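Side-chain contacts in D-mannose isomerase (Marinomonas mediterranea, PDB 5X32), which catalyses the reversible isomerisation of D-mannose to D-fructose and, less efficiently, acts on D-lyxose, but cannot use D-glucose: residues A[3-6]-A[7-10]; A[281-284]-A[285-289]; A[311-314]-A[315-319]; A[334-337]-A[338-341]; A[348-351]-A[352-355]. All coordinates share one frame; numbering follows the deposited sequence.

Contact 1 (A[3-6]-A[7-10]); sequences YPAF and DSKT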
loop_
_atom_site.group_PDB
_atom_site.type_symbol
_atom_site.label_atom_id
_atom_site.label_comp_id
_atom_site.label_asym_id
_atom_site.label_seq_id
_atom_site.Cartn_x
_atom_site.Cartn_y
_atom_site.Cartn_z
ATOM N N TYR A 3 -24.778 -3.544 -12.847
ATOM C CA TYR A 3 -23.640 -3.393 -11.969
ATOM C C TYR A 3 -23.971 -2.246 -11.044
ATOM O O TYR A 3 -24.888 -1.476 -11.321
ATOM C CB TYR A 3 -22.353 -3.092 -12.741
ATOM C CG TYR A 3 -21.676 -4.274 -13.392
ATOM C CD1 TYR A 3 -20.996 -5.219 -12.630
ATOM C CD2 TYR A 3 -21.683 -4.422 -14.773
ATOM C CE1 TYR A 3 -20.363 -6.297 -13.222
ATOM C CE2 TYR A 3 -21.054 -5.488 -15.378
ATOM C CZ TYR A 3 -20.392 -6.421 -14.603
ATOM O OH TYR A 3 -19.766 -7.483 -15.215
ATOM N N PRO A 4 -23.253 -2.143 -9.918
ATOM C CA PRO A 4 -23.356 -0.927 -9.108
ATOM C C PRO A 4 -22.692 0.259 -9.807
ATOM O O PRO A 4 -21.885 0.067 -10.724
ATOM C CB PRO A 4 -22.588 -1.276 -7.833
ATOM C CG PRO A 4 -22.319 -2.741 -7.889
ATOM C CD PRO A 4 -22.409 -3.175 -9.292
ATOM N N ALA A 5 -23.024 1.472 -9.379
ATOM C CA ALA A 5 -22.374 2.652 -9.912
ATOM C C ALA A 5 -21.025 2.786 -9.217
ATOM O O ALA A 5 -20.941 3.343 -8.116
ATOM C CB ALA A 5 -23.227 3.884 -9.689
ATOM N N PHE A 6 -19.969 2.307 -9.877
ATOM C CA PHE A 6 -18.673 2.194 -9.225
ATOM C C PHE A 6 -18.056 3.545 -8.994
ATOM O O PHE A 6 -17.150 3.679 -8.169
ATOM C CB PHE A 6 -17.720 1.329 -10.031
ATOM C CG PHE A 6 -18.159 -0.087 -10.156
ATOM C CD1 PHE A 6 -18.191 -0.912 -9.029
ATOM C CD2 PHE A 6 -18.530 -0.609 -11.384
ATOM C CE1 PHE A 6 -18.592 -2.232 -9.128
ATOM C CE2 PHE A 6 -18.932 -1.925 -11.493
ATOM C CZ PHE A 6 -18.967 -2.745 -10.361
ATOM N N ASP A 7 -18.564 4.547 -9.706
ATOM C CA ASP A 7 -18.086 5.911 -9.537
ATOM C C ASP A 7 -18.958 6.761 -8.591
ATOM O O ASP A 7 -18.802 7.984 -8.542
ATOM C CB ASP A 7 -17.957 6.579 -10.906
ATOM C CG ASP A 7 -19.256 6.569 -11.699
ATOM O OD1 ASP A 7 -19.965 5.544 -11.661
ATOM O OD2 ASP A 7 -19.539 7.561 -12.408
ATOM N N SER A 8 -19.863 6.126 -7.840
ATOM C CA SER A 8 -20.753 6.862 -6.927
ATOM C C SER A 8 -20.234 6.898 -5.489
ATOM O O SER A 8 -19.621 5.944 -5.016
ATOM C CB SER A 8 -22.179 6.282 -6.963
ATOM O OG SER A 8 -22.247 4.951 -6.487
ATOM N N LYS A 9 -20.479 8.005 -4.798
ATOM C CA LYS A 9 -20.140 8.123 -3.377
ATOM C C LYS A 9 -20.818 7.027 -2.552
ATOM O O LYS A 9 -20.184 6.371 -1.707
ATOM C CB LYS A 9 -20.553 9.500 -2.867
ATOM C CG LYS A 9 -20.556 9.663 -1.368
ATOM C CD LYS A 9 -20.531 11.142 -0.998
ATOM C CE LYS A 9 -20.686 11.351 0.505
ATOM N NZ LYS A 9 -21.997 10.817 0.971
ATOM N N THR A 10 -22.095 6.801 -2.843
ATOM C CA THR A 10 -22.864 5.791 -2.135
ATOM C C THR A 10 -22.241 4.416 -2.257
ATOM O O THR A 10 -22.074 3.722 -1.230
ATOM C CB THR A 10 -24.306 5.726 -2.640
ATOM O OG1 THR A 10 -24.968 6.949 -2.308
ATOM C CG2 THR A 10 -25.041 4.621 -1.968
#
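Ser8 folds back onto Ala5 in a type I beta turn (Ala5 to Ser8) whose last residue, Ser8, is the N-cap of helix 9-23. Two hydrogen bonds, both to Ala5 O, define the contact. The backbone bond closes the turn, with Ser8 N 3.0 Å from Ala5 O and 56° out of the carbonyl plane. The side-chain bond approaches differently, since Ser8 OG, 2.6 Å from Ala5 O, lies in the carbonyl plane on a lone pair. One carbonyl oxygen is therefore gripped by the amide and the hydroxyl of the same residue. With OG placed between the backbone N and the carbonyl carbon (chi1 64°), the hydroxyl can face Ala5 and also bond Phe11 N, as an N-cap does. Apolar contact is slight, with the Ala5 methyl flanking the serine at 3.8 Å between Ala5 CB and Ser8 CB. Phe6 and Asp7, central in the turn, have other partners. Phe6 meets the Trp341 indole with planes at about 15° and stands edge-to-face with Phe11, while Asp7 OD2 makes a weak hydrogen bond to Tyr334 OH. Pro4 O lies 3.5 Å above the Phe6 ring plane, offset toward the ring's rim.

Contact 2 (A[281-284]-A[285-289]); sequences LAYK and KAWDT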
loop_
_atom_site.group_PDB
_atom_site.type_symbol
_atom_site.label_atom_id
_atom_site.label_comp_id
_atom_site.label_asym_id
_atom_site.label_seq_id
_atom_site.Cartn_x
_atom_site.Cartn_y
_atom_site.Cartn_z
ATOM N N LEU A 281 0.994 1.508 -20.418
ATOM C CA LEU A 281 1.886 0.383 -20.658
ATOM C C LEU A 281 1.553 -0.824 -19.766
ATOM O O LEU A 281 1.432 -1.956 -20.267
ATOM C CB LEU A 281 3.336 0.824 -20.460
ATOM C CG LEU A 281 4.354 0.212 -21.415
ATOM C CD1 LEU A 281 3.804 0.155 -22.824
ATOM C CD2 LEU A 281 5.609 1.031 -21.386
ATOM N N ALA A 282 1.433 -0.591 -18.455
ATOM C CA ALA A 282 1.150 -1.676 -17.508
ATOM C C ALA A 282 -0.175 -2.344 -17.826
ATOM O O ALA A 282 -0.232 -3.551 -18.056
ATOM C CB ALA A 282 1.132 -1.165 -16.067
ATOM N N TYR A 283 -1.231 -1.545 -17.907
ATOM C CA TYR A 283 -2.549 -2.094 -18.150
ATOM C C TYR A 283 -2.557 -2.871 -19.463
ATOM O O TYR A 283 -3.025 -4.015 -19.509
ATOM C CB TYR A 283 -3.614 -0.991 -18.164
ATOM C CG TYR A 283 -5.041 -1.512 -18.328
ATOM C CD1 TYR A 283 -5.548 -1.849 -19.591
ATOM C CD2 TYR A 283 -5.878 -1.668 -17.226
ATOM C CE1 TYR A 283 -6.841 -2.320 -19.745
ATOM C CE2 TYR A 283 -7.174 -2.136 -17.365
ATOM C CZ TYR A 283 -7.655 -2.462 -18.626
ATOM O OH TYR A 283 -8.941 -2.936 -18.777
ATOM N N LYS A 284 -2.012 -2.283 -20.519
ATOM C CA LYS A 284 -2.056 -2.978 -21.798
ATOM C C LYS A 284 -1.296 -4.292 -21.734
ATOM O O LYS A 284 -1.758 -5.298 -22.271
ATOM C CB LYS A 284 -1.478 -2.119 -22.920
ATOM C CG LYS A 284 -1.370 -2.876 -24.226
ATOM C CD LYS A 284 -1.191 -1.934 -25.394
ATOM C CE LYS A 284 -0.452 -0.672 -24.978
ATOM N NZ LYS A 284 -0.239 0.222 -26.145
ATOM N N LYS A 285 -0.166 -4.314 -21.031
ATOM C CA LYS A 285 0.568 -5.568 -20.938
ATOM C C LYS A 285 -0.087 -6.630 -20.054
ATOM O O LYS A 285 0.050 -7.822 -20.329
ATOM C CB LYS A 285 2.000 -5.339 -20.455
ATOM C CG LYS A 285 2.897 -4.621 -21.461
ATOM C CD LYS A 285 4.324 -4.735 -20.993
ATOM C CE LYS A 285 5.271 -3.752 -21.602
ATOM N NZ LYS A 285 6.605 -3.951 -20.954
ATOM N N ALA A 286 -0.815 -6.220 -19.016
ATOM C CA ALA A 286 -1.187 -7.171 -17.964
ATOM C C ALA A 286 -2.672 -7.531 -17.940
ATOM O O ALA A 286 -3.089 -8.476 -17.244
ATOM C CB ALA A 286 -0.761 -6.629 -16.630
ATOM N N TRP A 287 -3.471 -6.833 -18.739
ATOM C CA TRP A 287 -4.891 -7.114 -18.721
ATOM C C TRP A 287 -5.176 -8.413 -19.444
ATOM O O TRP A 287 -4.723 -8.644 -20.567
ATOM C CB TRP A 287 -5.686 -5.982 -19.345
ATOM C CG TRP A 287 -7.154 -6.230 -19.307
ATOM C CD1 TRP A 287 -7.931 -6.710 -20.314
ATOM C CD2 TRP A 287 -8.021 -6.033 -18.191
ATOM N NE1 TRP A 287 -9.238 -6.800 -19.905
ATOM C CE2 TRP A 287 -9.320 -6.400 -18.597
ATOM C CE3 TRP A 287 -7.828 -5.584 -16.882
ATOM C CZ2 TRP A 287 -10.426 -6.330 -17.738
ATOM C CZ3 TRP A 287 -8.930 -5.515 -16.033
ATOM C CH2 TRP A 287 -10.208 -5.883 -16.465
ATOM N N ASP A 288 -5.876 -9.289 -18.746
ATOM C CA ASP A 288 -6.270 -10.579 -19.271
ATOM C C ASP A 288 -7.538 -10.385 -20.106
ATOM O O ASP A 288 -8.642 -10.331 -19.567
ATOM C CB ASP A 288 -6.457 -11.552 -18.106
ATOM C CG ASP A 288 -6.802 -12.950 -18.546
ATOM O OD1 ASP A 288 -7.158 -13.151 -19.731
ATOM O OD2 ASP A 288 -6.662 -13.868 -17.697
ATOM N N THR A 289 -7.365 -10.314 -21.425
ATOM C CA THR A 289 -8.446 -9.968 -22.358
ATOM C C THR A 289 -9.552 -11.011 -22.504
ATOM O O THR A 289 -10.616 -10.706 -23.050
ATOM C CB THR A 289 -7.895 -9.711 -23.764
ATOM O OG1 THR A 289 -6.991 -10.763 -24.119
ATOM C CG2 THR A 289 -7.181 -8.367 -23.816
#
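Trp287 and Tyr283 lie side by side, one helical turn apart, where helix 271-286 of the alpha/alpha barrel ends and Trp287 leaves helical geometry. The backbone bonds run beneath them: Tyr283 O accepts from both Ala286 N and Trp287 N. Followed outward, Trp287 starts with CB over the face of the phenol, 4.1 Å from the centroid of the Tyr283 ring and 21° off its normal, a CH-pi contact. With CG anti to the backbone N (chi1 -179°), the indole then runs alongside the phenol. Trp287 CG faces Tyr283 OH and CZ, and at the ring fusion Trp287 CD2 comes 3.3 Å from Tyr283 OH, which sits over the centre of the indole. Next, Trp287 CE3 meets Tyr283 CE2 at 3.5 Å. The planes, 14° apart, are nearly parallel but displaced, with little of one ring above the other. At its far end, Trp287 passes to helix 331-347, where CZ3 packs on Leu340 and CH2 approaches Thr339 O. The phenol hydroxyl finds its polar partner there too, in Thr339 OG1. Lys285, salt-bridged through NZ to Glu218 OE1, runs alongside Leu281, with Lys285 CE 4.1 Å from Leu281 CG.

Contact 3 (A[311-314]-A[315-319]); sequences FWVQ and AESFA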
loop_
_atom_site.group_PDB
_atom_site.type_symbol
_atom_site.label_atom_id
_atom_site.label_comp_id
_atom_site.label_asym_id
_atom_site.label_seq_id
_atom_site.Cartn_x
_atom_site.Cartn_y
_atom_site.Cartn_z
ATOM N N PHE A 311 -5.424 -8.925 -5.339
ATOM C CA PHE A 311 -6.367 -7.869 -5.000
ATOM C C PHE A 311 -5.743 -6.478 -5.082
ATOM O O PHE A 311 -6.336 -5.536 -5.633
ATOM C CB PHE A 311 -6.936 -8.121 -3.599
ATOM C CG PHE A 311 -5.965 -7.817 -2.491
ATOM C CD1 PHE A 311 -4.863 -8.637 -2.276
ATOM C CD2 PHE A 311 -6.135 -6.702 -1.687
ATOM C CE1 PHE A 311 -3.953 -8.354 -1.271
ATOM C CE2 PHE A 311 -5.217 -6.415 -0.673
ATOM C CZ PHE A 311 -4.126 -7.240 -0.476
ATOM N N TRP A 312 -4.547 -6.340 -4.531
ATOM C CA TRP A 312 -3.986 -5.013 -4.406
ATOM C C TRP A 312 -3.668 -4.426 -5.791
ATOM O O TRP A 312 -3.756 -3.217 -5.973
ATOM C CB TRP A 312 -2.735 -5.012 -3.527
ATOM C CG TRP A 312 -1.534 -5.736 -4.077
ATOM C CD1 TRP A 312 -1.158 -7.027 -3.820
ATOM C CD2 TRP A 312 -0.560 -5.211 -4.979
ATOM N NE1 TRP A 312 -0.002 -7.331 -4.499
ATOM C CE2 TRP A 312 0.386 -6.231 -5.219
ATOM C CE3 TRP A 312 -0.386 -3.972 -5.602
ATOM C CZ2 TRP A 312 1.490 -6.047 -6.067
ATOM C CZ3 TRP A 312 0.709 -3.798 -6.440
ATOM C CH2 TRP A 312 1.627 -4.829 -6.664
ATOM N N VAL A 313 -3.361 -5.288 -6.763
ATOM C CA VAL A 313 -3.081 -4.855 -8.129
ATOM C C VAL A 313 -4.333 -4.272 -8.798
ATOM O O VAL A 313 -4.299 -3.178 -9.389
ATOM C CB VAL A 313 -2.546 -6.022 -8.962
ATOM C CG1 VAL A 313 -2.485 -5.646 -10.437
ATOM C CG2 VAL A 313 -1.184 -6.482 -8.429
ATOM N N GLN A 314 -5.448 -4.980 -8.646
ATOM C CA GLN A 314 -6.739 -4.499 -9.125
ATOM C C GLN A 314 -7.118 -3.169 -8.479
ATOM O O GLN A 314 -7.613 -2.249 -9.151
ATOM C CB GLN A 314 -7.810 -5.553 -8.853
ATOM C CG GLN A 314 -8.076 -6.573 -9.962
ATOM C CD GLN A 314 -6.838 -7.099 -10.670
ATOM O OE1 GLN A 314 -6.575 -6.710 -11.794
ATOM N NE2 GLN A 314 -6.089 -7.990 -10.030
ATOM N N ALA A 315 -6.845 -3.047 -7.185
ATOM C CA ALA A 315 -7.292 -1.872 -6.452
ATOM C C ALA A 315 -6.415 -0.649 -6.747
ATOM O O ALA A 315 -6.921 0.426 -7.089
ATOM C CB ALA A 315 -7.343 -2.165 -4.938
ATOM N N GLU A 316 -5.105 -0.812 -6.653
ATOM C CA GLU A 316 -4.197 0.293 -6.932
ATOM C C GLU A 316 -4.431 0.756 -8.381
ATOM O O GLU A 316 -4.383 1.968 -8.685
ATOM C CB GLU A 316 -2.743 -0.130 -6.717
ATOM C CG GLU A 316 -2.441 -0.527 -5.262
ATOM C CD GLU A 316 -2.408 0.644 -4.268
ATOM O OE1 GLU A 316 -1.992 1.766 -4.647
ATOM O OE2 GLU A 316 -2.848 0.444 -3.108
ATOM N N SER A 317 -4.728 -0.203 -9.267
ATOM C CA SER A 317 -4.959 0.155 -10.659
ATOM C C SER A 317 -6.259 0.924 -10.853
ATOM O O SER A 317 -6.291 1.846 -11.671
ATOM C CB SER A 317 -4.937 -1.072 -11.558
ATOM O OG SER A 317 -3.631 -1.621 -11.590
ATOM N N PHE A 318 -7.337 0.593 -10.139
ATOM C CA PHE A 318 -8.522 1.419 -10.374
ATOM C C PHE A 318 -8.395 2.794 -9.675
ATOM O O PHE A 318 -9.027 3.773 -10.105
ATOM C CB PHE A 318 -9.835 0.693 -9.990
ATOM C CG PHE A 318 -10.083 0.521 -8.512
ATOM C CD1 PHE A 318 -10.373 1.607 -7.701
ATOM C CD2 PHE A 318 -10.150 -0.750 -7.960
ATOM C CE1 PHE A 318 -10.643 1.436 -6.336
ATOM C CE2 PHE A 318 -10.437 -0.931 -6.622
ATOM C CZ PHE A 318 -10.676 0.167 -5.801
ATOM N N ALA A 319 -7.574 2.900 -8.628
ATOM C CA ALA A 319 -7.307 4.239 -8.096
ATOM C C ALA A 319 -6.536 5.093 -9.145
ATOM O O ALA A 319 -6.888 6.254 -9.439
ATOM C CB ALA A 319 -6.539 4.153 -6.812
#
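Phe311 O accepts from Ala315 N at 3.0 Å, the first of four successive i-to-i+4 bonds that make this opening part of helix 311-328 regular. The straightest is the next, with Glu316 N 2.8 Å from Trp312 O and an N-H...O angle of 170°. Val313 O carries a second donor: Ser317 N and Ser317 OG reach it from opposite faces of its carbonyl plane, the hydroxyl at 2.8 Å from Val313 O. This grip comes from a serine OG set anti to its carbonyl carbon (chi1 -67°), which tips it back along the helix. The same OG also bonds Thr253 OG1 of the neighbouring helix 249-265, so a buried hydroxyl has two partners. Gln314 O, besides accepting Phe318 N, lies 3.2 Å from Phe318 CD2. Side chains one turn apart also meet: Glu316 CG lies at the edge of the Trp312 indole, near its plane and 4.0 Å from Trp312 CE3. Ring and carboxylate planes are 50° apart. Beyond that edge the indole stacks on His251, and Glu316 OE1 and OE2 are held by Lys257 NZ and His380 ND1. Both histidines are probably the proton donor/acceptors, by similarity to relatives. Residues one turn apart thus bring an indole against His251 and a carboxylate onto His380, which the indole also meets, consistent with second-shell residues that fix the orientation of both imidazoles.

Contact 4 (A[334-337]-A[338-341]); sequences YKQY and LTLW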
loop_
_atom_site.group_PDB
_atom_site.type_symbol
_atom_site.label_atom_id
_atom_site.label_comp_id
_atom_site.label_asym_id
_atom_site.label_seq_id
_atom_site.Cartn_x
_atom_site.Cartn_y
_atom_site.Cartn_z
ATOM N N TYR A 334 -11.777 6.238 -17.678
ATOM C CA TYR A 334 -13.045 5.946 -17.028
ATOM C C TYR A 334 -13.467 4.522 -17.365
ATOM O O TYR A 334 -13.782 3.729 -16.467
ATOM C CB TYR A 334 -14.119 6.942 -17.461
ATOM C CG TYR A 334 -15.483 6.678 -16.868
ATOM C CD1 TYR A 334 -15.773 7.003 -15.548
ATOM C CD2 TYR A 334 -16.477 6.064 -17.628
ATOM C CE1 TYR A 334 -17.036 6.745 -15.009
ATOM C CE2 TYR A 334 -17.727 5.801 -17.102
ATOM C CZ TYR A 334 -18.006 6.137 -15.791
ATOM O OH TYR A 334 -19.254 5.871 -15.272
ATOM N N LYS A 335 -13.439 4.187 -18.655
ATOM C CA LYS A 335 -13.832 2.852 -19.089
ATOM C C LYS A 335 -12.986 1.769 -18.433
ATOM O O LYS A 335 -13.493 0.685 -18.105
ATOM C CB LYS A 335 -13.762 2.728 -20.596
ATOM C CG LYS A 335 -15.063 3.134 -21.252
ATOM C CD LYS A 335 -15.056 2.927 -22.757
ATOM C CE LYS A 335 -14.416 4.110 -23.409
ATOM N NZ LYS A 335 -15.143 5.308 -22.906
ATOM N N GLN A 336 -11.700 2.054 -18.249
ATOM C CA GLN A 336 -10.801 1.063 -17.667
ATOM C C GLN A 336 -11.045 0.887 -16.171
ATOM O O GLN A 336 -10.904 -0.208 -15.628
ATOM C CB GLN A 336 -9.355 1.443 -17.941
ATOM C CG GLN A 336 -8.928 1.073 -19.334
ATOM C CD GLN A 336 -7.628 1.716 -19.732
ATOM O OE1 GLN A 336 -7.308 2.822 -19.288
ATOM N NE2 GLN A 336 -6.840 1.008 -20.530
ATOM N N TYR A 337 -11.381 1.991 -15.523
ATOM C CA TYR A 337 -11.852 2.019 -14.155
ATOM C C TYR A 337 -13.053 1.068 -13.998
ATOM O O TYR A 337 -13.104 0.223 -13.070
ATOM C CB TYR A 337 -12.205 3.461 -13.776
ATOM C CG TYR A 337 -12.825 3.617 -12.423
ATOM C CD1 TYR A 337 -12.029 3.640 -11.282
ATOM C CD2 TYR A 337 -14.189 3.790 -12.274
ATOM C CE1 TYR A 337 -12.577 3.781 -10.027
ATOM C CE2 TYR A 337 -14.756 3.939 -11.014
ATOM C CZ TYR A 337 -13.940 3.934 -9.894
ATOM O OH TYR A 337 -14.476 4.084 -8.632
ATOM N N LEU A 338 -14.015 1.202 -14.916
ATOM C CA LEU A 338 -15.191 0.327 -14.898
ATOM C C LEU A 338 -14.811 -1.130 -15.147
ATOM O O LEU A 338 -15.409 -2.027 -14.567
ATOM C CB LEU A 338 -16.237 0.777 -15.916
ATOM C CG LEU A 338 -16.879 2.108 -15.524
ATOM C CD1 LEU A 338 -17.948 2.492 -16.517
ATOM C CD2 LEU A 338 -17.422 2.084 -14.084
ATOM N N THR A 339 -13.853 -1.380 -16.037
ATOM C CA THR A 339 -13.447 -2.769 -16.277
ATOM C C THR A 339 -12.813 -3.386 -15.028
ATOM O O THR A 339 -13.067 -4.542 -14.687
ATOM C CB THR A 339 -12.478 -2.894 -17.471
ATOM O OG1 THR A 339 -11.354 -2.034 -17.264
ATOM C CG2 THR A 339 -13.187 -2.497 -18.749
ATOM N N LEU A 340 -11.978 -2.614 -14.347
ATOM C CA LEU A 340 -11.301 -3.109 -13.157
ATOM C C LEU A 340 -12.295 -3.377 -12.028
ATOM O O LEU A 340 -12.232 -4.419 -11.367
ATOM C CB LEU A 340 -10.222 -2.124 -12.721
ATOM C CG LEU A 340 -9.039 -2.108 -13.690
ATOM C CD1 LEU A 340 -8.231 -0.827 -13.549
ATOM C CD2 LEU A 340 -8.165 -3.335 -13.433
ATOM N N TRP A 341 -13.231 -2.454 -11.831
ATOM C CA TRP A 341 -14.290 -2.698 -10.865
ATOM C C TRP A 341 -15.175 -3.895 -11.258
ATOM O O TRP A 341 -15.586 -4.663 -10.396
ATOM C CB TRP A 341 -15.150 -1.451 -10.677
ATOM C CG TRP A 341 -14.692 -0.593 -9.542
ATOM C CD1 TRP A 341 -14.086 0.627 -9.635
ATOM C CD2 TRP A 341 -14.780 -0.894 -8.130
ATOM N NE1 TRP A 341 -13.793 1.109 -8.374
ATOM C CE2 TRP A 341 -14.211 0.199 -7.435
ATOM C CE3 TRP A 341 -15.295 -1.972 -7.388
ATOM C CZ2 TRP A 341 -14.138 0.245 -6.036
ATOM C CZ3 TRP A 341 -15.214 -1.922 -5.983
ATOM C CH2 TRP A 341 -14.641 -0.823 -5.332
#
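Tyr337 offers a face of its ring to the edge of Trp341 one turn on along helix 331-347, in an offset edge-to-face pair with planes at 70°. Trp341 CD1 does the touching, 3.3 Å from Tyr337 CZ, and the centroids of the phenol and the five-membered ring are 4.6 Å apart. The two side chains run the same way from the helix, and beneath them Trp341 N donates to Tyr337 O, with an N-H...O angle of 171°. Leu338 is shared between two tyrosines. Its CD1 lies 3.4 Å from Tyr334 CE2, with CG over the Tyr334 face, while CD2 reaches Tyr337 CD2 at 4.1 Å. The leucine sits between them because its CG is anti to the carbonyl carbon (chi1 -69°). On a third side, Gln336 O accepts Leu340 N at 2.9 Å.

Further out, Tyr337 OH hydrogen-bonds Phe6 O in the N-terminal loop, and its ring meets Trp322 of helix 311-328. Phe318 of the same helix packs on Trp341. Without the phenol, as with an alanine here, Phe6 O is likely to lose this donor and the edge of Trp341 its covering face, opening a gap between helix 331-347 and the N-terminal loop. The two parts of the side chain thus do different work: the hydroxyl ties a loop carbonyl to the helix, while the ring face takes the indole edge and packs within the helix itself.

Contact 5 (A[348-351]-A[352-355]); sequences MIDH and TFGA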
loop_
_atom_site.group_PDB
_atom_site.type_symbol
_atom_site.label_atom_id
_atom_site.label_comp_id
_atom_site.label_asym_id
_atom_site.label_seq_id
_atom_site.Cartn_x
_atom_site.Cartn_y
_atom_site.Cartn_z
ATOM N N MET A 348 -13.198 -10.852 -7.062
ATOM C CA MET A 348 -12.275 -10.585 -5.971
ATOM C C MET A 348 -12.999 -10.359 -4.668
ATOM O O MET A 348 -12.436 -10.557 -3.586
ATOM C CB MET A 348 -11.399 -9.359 -6.264
ATOM C CG MET A 348 -10.552 -9.437 -7.519
ATOM S SD MET A 348 -9.447 -10.849 -7.527
ATOM C CE MET A 348 -8.168 -10.344 -6.430
ATOM N N ILE A 349 -14.230 -9.888 -4.763
ATOM C CA ILE A 349 -14.926 -9.423 -3.579
ATOM C C ILE A 349 -15.896 -10.445 -2.999
ATOM O O ILE A 349 -16.851 -10.835 -3.657
ATOM C CB ILE A 349 -15.653 -8.135 -3.913
ATOM C CG1 ILE A 349 -14.606 -7.063 -4.224
ATOM C CG2 ILE A 349 -16.541 -7.711 -2.783
ATOM C CD1 ILE A 349 -15.159 -5.790 -4.781
ATOM N N ASP A 350 -15.665 -10.861 -1.753
ATOM C CA ASP A 350 -16.547 -11.840 -1.097
ATOM C C ASP A 350 -17.833 -11.134 -0.678
ATOM O O ASP A 350 -17.843 -10.341 0.269
ATOM C CB ASP A 350 -15.864 -12.481 0.119
ATOM C CG ASP A 350 -16.693 -13.605 0.759
ATOM O OD1 ASP A 350 -17.929 -13.620 0.603
ATOM O OD2 ASP A 350 -16.104 -14.489 1.421
ATOM N N HIS A 351 -18.908 -11.446 -1.396
ATOM C CA HIS A 351 -20.201 -10.792 -1.220
ATOM C C HIS A 351 -20.995 -11.353 -0.063
ATOM O O HIS A 351 -21.994 -10.763 0.338
ATOM C CB HIS A 351 -21.023 -10.890 -2.507
ATOM C CG HIS A 351 -20.433 -10.115 -3.637
ATOM N ND1 HIS A 351 -20.418 -8.738 -3.661
ATOM C CD2 HIS A 351 -19.787 -10.521 -4.755
ATOM C CE1 HIS A 351 -19.811 -8.328 -4.760
ATOM N NE2 HIS A 351 -19.422 -9.390 -5.443
ATOM N N THR A 352 -20.565 -12.500 0.452
ATOM C CA THR A 352 -21.174 -13.056 1.658
ATOM C C THR A 352 -20.603 -12.416 2.919
ATOM O O THR A 352 -21.341 -11.813 3.697
ATOM C CB THR A 352 -20.984 -14.585 1.763
ATOM O OG1 THR A 352 -21.653 -15.220 0.673
ATOM C CG2 THR A 352 -21.586 -15.104 3.047
ATOM N N PHE A 353 -19.284 -12.498 3.079
ATOM C CA PHE A 353 -18.636 -12.143 4.345
ATOM C C PHE A 353 -17.972 -10.772 4.302
ATOM O O PHE A 353 -17.648 -10.201 5.332
ATOM C CB PHE A 353 -17.604 -13.209 4.712
ATOM C CG PHE A 353 -18.180 -14.600 4.790
ATOM C CD1 PHE A 353 -18.944 -14.995 5.874
ATOM C CD2 PHE A 353 -17.975 -15.510 3.753
ATOM C CE1 PHE A 353 -19.483 -16.288 5.937
ATOM C CE2 PHE A 353 -18.507 -16.799 3.801
ATOM C CZ PHE A 353 -19.264 -17.189 4.902
ATOM N N GLY A 354 -17.752 -10.252 3.102
ATOM C CA GLY A 354 -17.158 -8.934 2.946
ATOM C C GLY A 354 -15.662 -9.005 2.704
ATOM O O GLY A 354 -15.048 -10.054 2.935
ATOM N N ALA A 355 -15.092 -7.880 2.261
ATOM C CA ALA A 355 -13.653 -7.725 1.998
ATOM C C ALA A 355 -13.217 -8.552 0.792
ATOM O O ALA A 355 -13.941 -9.426 0.335
ATOM C CB ALA A 355 -12.810 -8.087 3.232
#
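Thr352 N donates to Asp350 OD1 at 2.9 Å, meeting the oxygen nearly in line with its C-O bond. Phe353 follows with the straighter bond, its N 3.0 Å from Asp350 OD1 and the N-H...O angle 168°, but it comes from above the carboxylate plane. Its ring also turns an edge toward the aspartate: Phe353 CD2 lies 3.2 Å from Asp350 OD2, close to the ring plane, with carboxylate and ring planes 84° apart. Because Asp350 CG is anti to the backbone N (chi1 -175°), the carboxylate folds over the turn and collects both amides. Gly354 N then returns to Asp350 O at 2.8 Å, which completes an Asx motif in the loop between helix 331-347 and strand 359-360. Gly354 has a positive phi, where any side chain would collide with the carbonyl oxygen before it, so the position suits glycine. Losing the Asp350 carboxylate to an alanine would probably strand the amides of Thr352 and Phe353 without their shared acceptor and Lys371, salt-bridged to OD2, without its mate. Lys371 NZ also hydrogen-bonds Gly354 O. Ala355, last in the segment, brings its O to within 3.1 Å of Asp350 N, while its methyl packs on Thr19 and Phe22 of helix 9-23.

How the contacts relate
Along the chain the five contacts come in series: the N-terminal turn of contact 1, the end of helix 271-286 in contact 2, the start of helix 311-328 in contact 3, helix 331-347 in contact 4, and the loop after it in contact 5. Contact 4 is the hub, touching all the others, its centre about 12 Å from that of contact 1, 13 Å from contact 2 and 11 Å from contact 3. Contacts 1 and 2, centres about 24 Å apart, do not touch, so helix 331-347 bridges them. Contact 3 borders the probable catalytic histidines, contacts 2 and 4 belong to the helical wall, and contacts 1 and 5 pack around helix 331-347.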